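Local coordinates for heat shock protein STI1 (Saccharomyces cerevisiae, PDB 3UPV) that serves as an adaptor co-chaperone between Hsp70 and Hsp90, its TPR2B domain here holding a peptide from the C-terminal part of Hsp70, at residues E56-C61 with T80-V85; R44-A49 with Y75-T80. All blocks are in the same frame, centred on the assembly; numbering follows the deposited sequence.

Contact 1: residues E56-C61 with T80-V85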
loop_
_atom_site.group_PDB
_atom_site.type_symbol
_atom_site.label_atom_id
_atom_site.label_comp_id
_atom_site.label_asym_id
_atom_site.label_seq_id
_atom_site.Cartn_x
_atom_site.Cartn_y
_atom_site.Cartn_z
ATOM N N GLU A 56 9.158 -5.222 5.484
ATOM C CA GLU A 56 9.243 -3.745 5.341
ATOM C C GLU A 56 7.987 -3.152 4.714
ATOM O O GLU A 56 7.454 -2.147 5.212
ATOM C CB GLU A 56 10.511 -3.358 4.578
ATOM C CG GLU A 56 11.706 -3.763 5.415
ATOM C CD GLU A 56 12.201 -5.229 5.189
ATOM O OE1 GLU A 56 13.257 -5.587 5.797
ATOM O OE2 GLU A 56 11.601 -6.011 4.382
ATOM N N ALA A 57 7.519 -3.767 3.623
ATOM C CA ALA A 57 6.291 -3.267 2.986
ATOM C C ALA A 57 5.150 -3.308 3.966
ATOM O O ALA A 57 4.317 -2.359 4.076
ATOM C CB ALA A 57 5.943 -4.075 1.725
ATOM N N ILE A 58 5.071 -4.410 4.699
ATOM C CA ILE A 58 3.925 -4.532 5.624
ATOM C C ILE A 58 4.015 -3.500 6.777
ATOM O O ILE A 58 3.002 -2.917 7.171
ATOM C CB ILE A 58 3.832 -6.017 6.199
ATOM C CG1 ILE A 58 3.317 -6.968 5.070
ATOM C CG2 ILE A 58 2.946 -6.093 7.408
ATOM C CD1 ILE A 58 3.586 -8.494 5.321
ATOM N N ALA A 59 5.224 -3.289 7.276
ATOM C CA ALA A 59 5.456 -2.283 8.296
ATOM C C ALA A 59 5.043 -0.903 7.786
ATOM O O ALA A 59 4.409 -0.174 8.515
ATOM C CB ALA A 59 6.845 -2.286 8.736
ATOM N N ASP A 60 5.331 -0.605 6.509
ATOM C CA ASP A 60 4.939 0.722 5.980
ATOM C C ASP A 60 3.434 0.843 5.783
ATOM O O ASP A 60 2.834 1.904 5.982
ATOM C CB ASP A 60 5.655 0.987 4.634
ATOM C CG ASP A 60 7.055 1.617 4.823
ATOM O OD1 ASP A 60 7.781 1.657 3.793
ATOM O OD2 ASP A 60 7.404 2.144 5.915
ATOM N N CYS A 61 2.798 -0.231 5.312
ATOM C CA CYS A 61 1.373 -0.207 5.204
ATOM C C CYS A 61 0.736 -0.000 6.592
ATOM O O CYS A 61 -0.240 0.796 6.698
ATOM C CB CYS A 61 0.851 -1.529 4.655
ATOM S SG CYS A 61 1.213 -1.787 2.902
ATOM N N THR A 80 -2.302 -7.701 0.303
ATOM C CA THR A 80 -1.565 -8.307 -0.837
ATOM C C THR A 80 -0.176 -8.798 -0.329
ATOM O O THR A 80 0.245 -9.896 -0.663
ATOM C CB THR A 80 -1.418 -7.398 -2.074
ATOM O OG1 THR A 80 -0.585 -6.282 -1.779
ATOM C CG2 THR A 80 -2.747 -6.878 -2.553
ATOM N N ALA A 81 0.518 -7.986 0.477
ATOM C CA ALA A 81 1.794 -8.385 1.055
ATOM C C ALA A 81 1.619 -9.524 2.020
ATOM O O ALA A 81 2.459 -10.469 2.071
ATOM C CB ALA A 81 2.524 -7.205 1.708
ATOM N N GLN A 82 0.539 -9.502 2.773
ATOM C CA GLN A 82 0.302 -10.628 3.724
ATOM C C GLN A 82 0.073 -11.961 2.956
ATOM O O GLN A 82 0.616 -13.028 3.318
ATOM C CB GLN A 82 -0.855 -10.344 4.689
ATOM C CG GLN A 82 -0.446 -9.280 5.738
ATOM C CD GLN A 82 -1.593 -8.834 6.647
ATOM O OE1 GLN A 82 -1.453 -8.798 7.860
ATOM N NE2 GLN A 82 -2.735 -8.608 6.086
ATOM N N ILE A 83 -0.630 -11.904 1.828
ATOM C CA ILE A 83 -0.766 -13.084 1.047
ATOM C C ILE A 83 0.625 -13.553 0.557
ATOM O O ILE A 83 0.913 -14.750 0.536
ATOM C CB ILE A 83 -1.694 -12.797 -0.119
ATOM C CG1 ILE A 83 -3.134 -12.701 0.434
ATOM C CG2 ILE A 83 -1.680 -13.858 -1.259
ATOM C CD1 ILE A 83 -4.094 -12.172 -0.530
ATOM N N ALA A 84 1.492 -12.598 0.204
ATOM C CA ALA A 84 2.774 -12.983 -0.332
ATOM C C ALA A 84 3.604 -13.744 0.654
ATOM O O ALA A 84 4.397 -14.610 0.238
ATOM C CB ALA A 84 3.527 -11.777 -0.873
ATOM N N VAL A 85 3.444 -13.403 1.926
ATOM C CA VAL A 85 4.172 -14.069 3.019
ATOM C C VAL A 85 3.351 -15.152 3.734
ATOM O O VAL A 85 3.743 -15.678 4.783
ATOM C CB VAL A 85 4.767 -13.059 4.053
ATOM C CG1 VAL A 85 5.856 -12.197 3.429
ATOM C CG2 VAL A 85 3.673 -12.228 4.680
#
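Ile58 lays its longer branch over the methyl group of Ala81. The closest atoms are Ile58 CG1 and Ala81 CB, 3.5 Å apart, which is tighter than ordinary carbon packing. From there the branch runs on past Ala81, and Ile58 CD1 reaches Val85 CG2 at 3.8 Å. Gln82 lines the same path through the aliphatic part of its side chain, with its CG 4.1 Å from Ile58 CD1. The direction is set at the first torsion: Ile58 CG1 stands anti to the carbonyl carbon (chi1 -73°) and CG2 takes the place anti to the backbone N, which leaves the flexible ethyl arm to do the touching.

Helix 54-67 belongs to TPR 8 and helix 72-84 to TPR 9, so the contact joins consecutive tetratricopeptide repeats, whose helices stack side by side into a right-handed superhelix. Small residues let such helices come near each other. Ala81 offers just one methyl, which suits the short distance of 6.3 Å between its CA and the CA of Ile58. Isoleucine suits the facing position because it is long enough to bridge from Ala81 to the next turn.

Val85 is the first residue beyond the helical stretch, and its side chain and that of Ile58 run antiparallel, two branched apolar groups lying alongside each other. Phe54, from the start of helix 54-67, also packs on Ala81, Ala84 and Val85 and widens the apolar patch. Gln82 divides its duties: its methylene borders Ile58, while its extended chain carries the amide away to helix 88-106, where NE2 is hydrogen-bonded to Thr94 OG1.

Contact 2: residues R44-A49 with Y75-T80; sequences RAAALA and YIRKAT
The carbonyl oxygen of Arg77, the residue whose side chain lies against Ala45 and Ala46, accepts a hydrogen bond from Thr80 OG1 at 2.7 Å. Thr80 (chi1 67°) turns its hydroxyl back onto the previous turn, tilted from the carbonyl plane.

The Arg77 side chain does the crossing. It leaves with CG anti to the backbone N (chi1 -155°), runs straight to CD, which meets Ala45 CB at 3.7 Å, then bends at chi3 (-58°) and turns the guanidinium against Ala46. That methyl sits over one face of the flat group, displaced toward its rim, with Ala46 CB 3.1 Å from Arg77 NH2. Alanine suits both places: its short methyl lets the arginine lie close against helix 38-50.

Helices 38-50 and 72-84 are the first helices of TPR 8 and TPR 9, which in TPR domains line the concave peptide groove. Arg77 NE bonds to Ser42 OG, NH1 to the backbone of the bound Hsp70 peptide, and NH2 more weakly to that backbone. A leucine here would probably leave Ser42 OG without this partner and the peptide backbone without these two donors. Because the arginine grips main chain, its bonds probably depend little on the peptide side chain there, whereas Ala46 and Thr80 pack on an apolar one.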
loop_
_atom_site.group_PDB
_atom_site.type_symbol
_atom_site.label_atom_id
_atom_site.label_comp_id
_atom_site.label_asym_id
_atom_site.label_seq_id
_atom_site.Cartn_x
_atom_site.Cartn_y
_atom_site.Cartn_z
ATOM N N ARG A 44 6.038 3.991 -0.411
ATOM C CA ARG A 44 7.257 3.234 -0.257
ATOM C C ARG A 44 6.948 1.739 -0.170
ATOM O O ARG A 44 7.692 0.928 -0.780
ATOM C CB ARG A 44 7.963 3.681 1.033
ATOM C CG ARG A 44 9.350 3.102 1.116
ATOM C CD ARG A 44 10.270 3.706 2.217
ATOM N NE ARG A 44 9.746 3.511 3.545
ATOM C CZ ARG A 44 10.260 4.072 4.626
ATOM N NH1 ARG A 44 11.317 4.927 4.534
ATOM N NH2 ARG A 44 9.686 3.820 5.786
ATOM N N ALA A 45 5.860 1.352 0.549
ATOM C CA ALA A 45 5.456 -0.066 0.561
ATOM C C ALA A 45 5.299 -0.625 -0.853
ATOM O O ALA A 45 5.613 -1.802 -1.139
ATOM C CB ALA A 45 4.166 -0.269 1.323
ATOM N N ALA A 46 4.723 0.161 -1.723
ATOM C CA ALA A 46 4.454 -0.353 -3.093
ATOM C C ALA A 46 5.763 -0.724 -3.746
ATOM O O ALA A 46 5.867 -1.751 -4.471
ATOM C CB ALA A 46 3.692 0.707 -3.925
ATOM N N ALA A 47 6.758 0.133 -3.546
ATOM C CA ALA A 47 8.049 -0.126 -4.163
ATOM C C ALA A 47 8.827 -1.282 -3.499
ATOM O O ALA A 47 9.481 -2.118 -4.167
ATOM C CB ALA A 47 8.884 1.184 -4.224
ATOM N N LEU A 48 8.813 -1.313 -2.171
ATOM C CA LEU A 48 9.433 -2.407 -1.435
ATOM C C LEU A 48 8.759 -3.759 -1.842
ATOM O O LEU A 48 9.406 -4.759 -1.952
ATOM C CB LEU A 48 9.256 -2.191 0.049
ATOM C CG LEU A 48 10.088 -1.055 0.667
ATOM C CD1 LEU A 48 9.476 -0.675 2.013
ATOM C CD2 LEU A 48 11.531 -1.522 0.914
ATOM N N ALA A 49 7.457 -3.763 -2.050
ATOM C CA ALA A 49 6.746 -4.998 -2.412
ATOM C C ALA A 49 7.250 -5.467 -3.801
ATOM O O ALA A 49 7.486 -6.659 -4.022
ATOM C CB ALA A 49 5.214 -4.708 -2.458
ATOM N N TYR A 75 -4.759 -0.581 3.124
ATOM C CA TYR A 75 -5.309 -1.867 3.560
ATOM C C TYR A 75 -5.193 -2.919 2.463
ATOM O O TYR A 75 -4.736 -4.094 2.755
ATOM C CB TYR A 75 -6.756 -1.755 3.988
ATOM C CG TYR A 75 -7.080 -0.817 5.134
ATOM C CD1 TYR A 75 -7.051 -1.246 6.471
ATOM C CD2 TYR A 75 -7.449 0.508 4.888
ATOM C CE1 TYR A 75 -7.381 -0.352 7.514
ATOM C CE2 TYR A 75 -7.708 1.393 5.926
ATOM C CZ TYR A 75 -7.723 0.966 7.216
ATOM O OH TYR A 75 -8.098 1.890 8.189
ATOM N N ILE A 76 -5.513 -2.522 1.219
ATOM C CA ILE A 76 -5.447 -3.468 0.145
ATOM C C ILE A 76 -3.987 -3.897 -0.095
ATOM O O ILE A 76 -3.630 -5.104 -0.194
ATOM C CB ILE A 76 -6.060 -2.942 -1.131
ATOM C CG1 ILE A 76 -7.545 -2.714 -0.899
ATOM C CG2 ILE A 76 -5.777 -3.966 -2.275
ATOM C CD1 ILE A 76 -8.218 -1.947 -1.999
ATOM N N ARG A 77 -3.096 -2.901 -0.062
ATOM C CA ARG A 77 -1.667 -3.208 -0.188
ATOM C C ARG A 77 -1.141 -4.165 0.870
ATOM O O ARG A 77 -0.341 -5.102 0.601
ATOM C CB ARG A 77 -0.915 -1.896 -0.132
ATOM C CG ARG A 77 0.341 -2.062 -0.801
ATOM C CD ARG A 77 1.217 -0.797 -0.882
ATOM N NE ARG A 77 0.614 0.372 -1.549
ATOM C CZ ARG A 77 0.485 0.468 -2.873
ATOM N NH1 ARG A 77 -0.037 1.569 -3.461
ATOM N NH2 ARG A 77 0.906 -0.549 -3.615
ATOM N N LYS A 78 -1.459 -3.872 2.121
ATOM C CA LYS A 78 -1.054 -4.756 3.207
ATOM C C LYS A 78 -1.533 -6.207 3.028
ATOM O O LYS A 78 -0.761 -7.137 3.267
ATOM C CB LYS A 78 -1.665 -4.235 4.482
ATOM C CG LYS A 78 -1.341 -5.075 5.716
ATOM C CD LYS A 78 -1.980 -4.404 6.951
ATOM C CE LYS A 78 -1.942 -5.325 8.152
ATOM N NZ LYS A 78 -2.481 -4.683 9.413
ATOM N N ALA A 79 -2.819 -6.367 2.667
ATOM C CA ALA A 79 -3.372 -7.714 2.453
ATOM C C ALA A 79 -2.622 -8.433 1.377
ATOM O O ALA A 79 -2.381 -9.651 1.485
ATOM C CB ALA A 79 -4.815 -7.651 2.095
ATOM N N THR A 80 -2.302 -7.701 0.303
ATOM C CA THR A 80 -1.565 -8.307 -0.837
ATOM C C THR A 80 -0.176 -8.798 -0.329
ATOM O O THR A 80 0.245 -9.896 -0.663
ATOM C CB THR A 80 -1.418 -7.398 -2.074
ATOM O OG1 THR A 80 -0.585 -6.282 -1.779
ATOM C CG2 THR A 80 -2.747 -6.878 -2.553
#

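Contacts 1 and 2 both use helix 72-84, and their centres lie 5 Å apart. Helices 38-50 and 54-67, the consecutive pair of TPR 8, each supply one partner: contact 1 joins TPR 9 to the second of them, contact 2 to the first. The pair is itself tied by a salt bridge, Asp60 OD1 to Arg44 NE at 2.7 Å, and by packing of Ala57 O on Ala45 CB at 3.5 Å. Cys61 fills the junction, touching both Ala45 and Arg77. Thr80 is common to both ranges and packs on an apolar side chain of the bound peptide, whereas the direct polar hold on that peptide comes from contact 2.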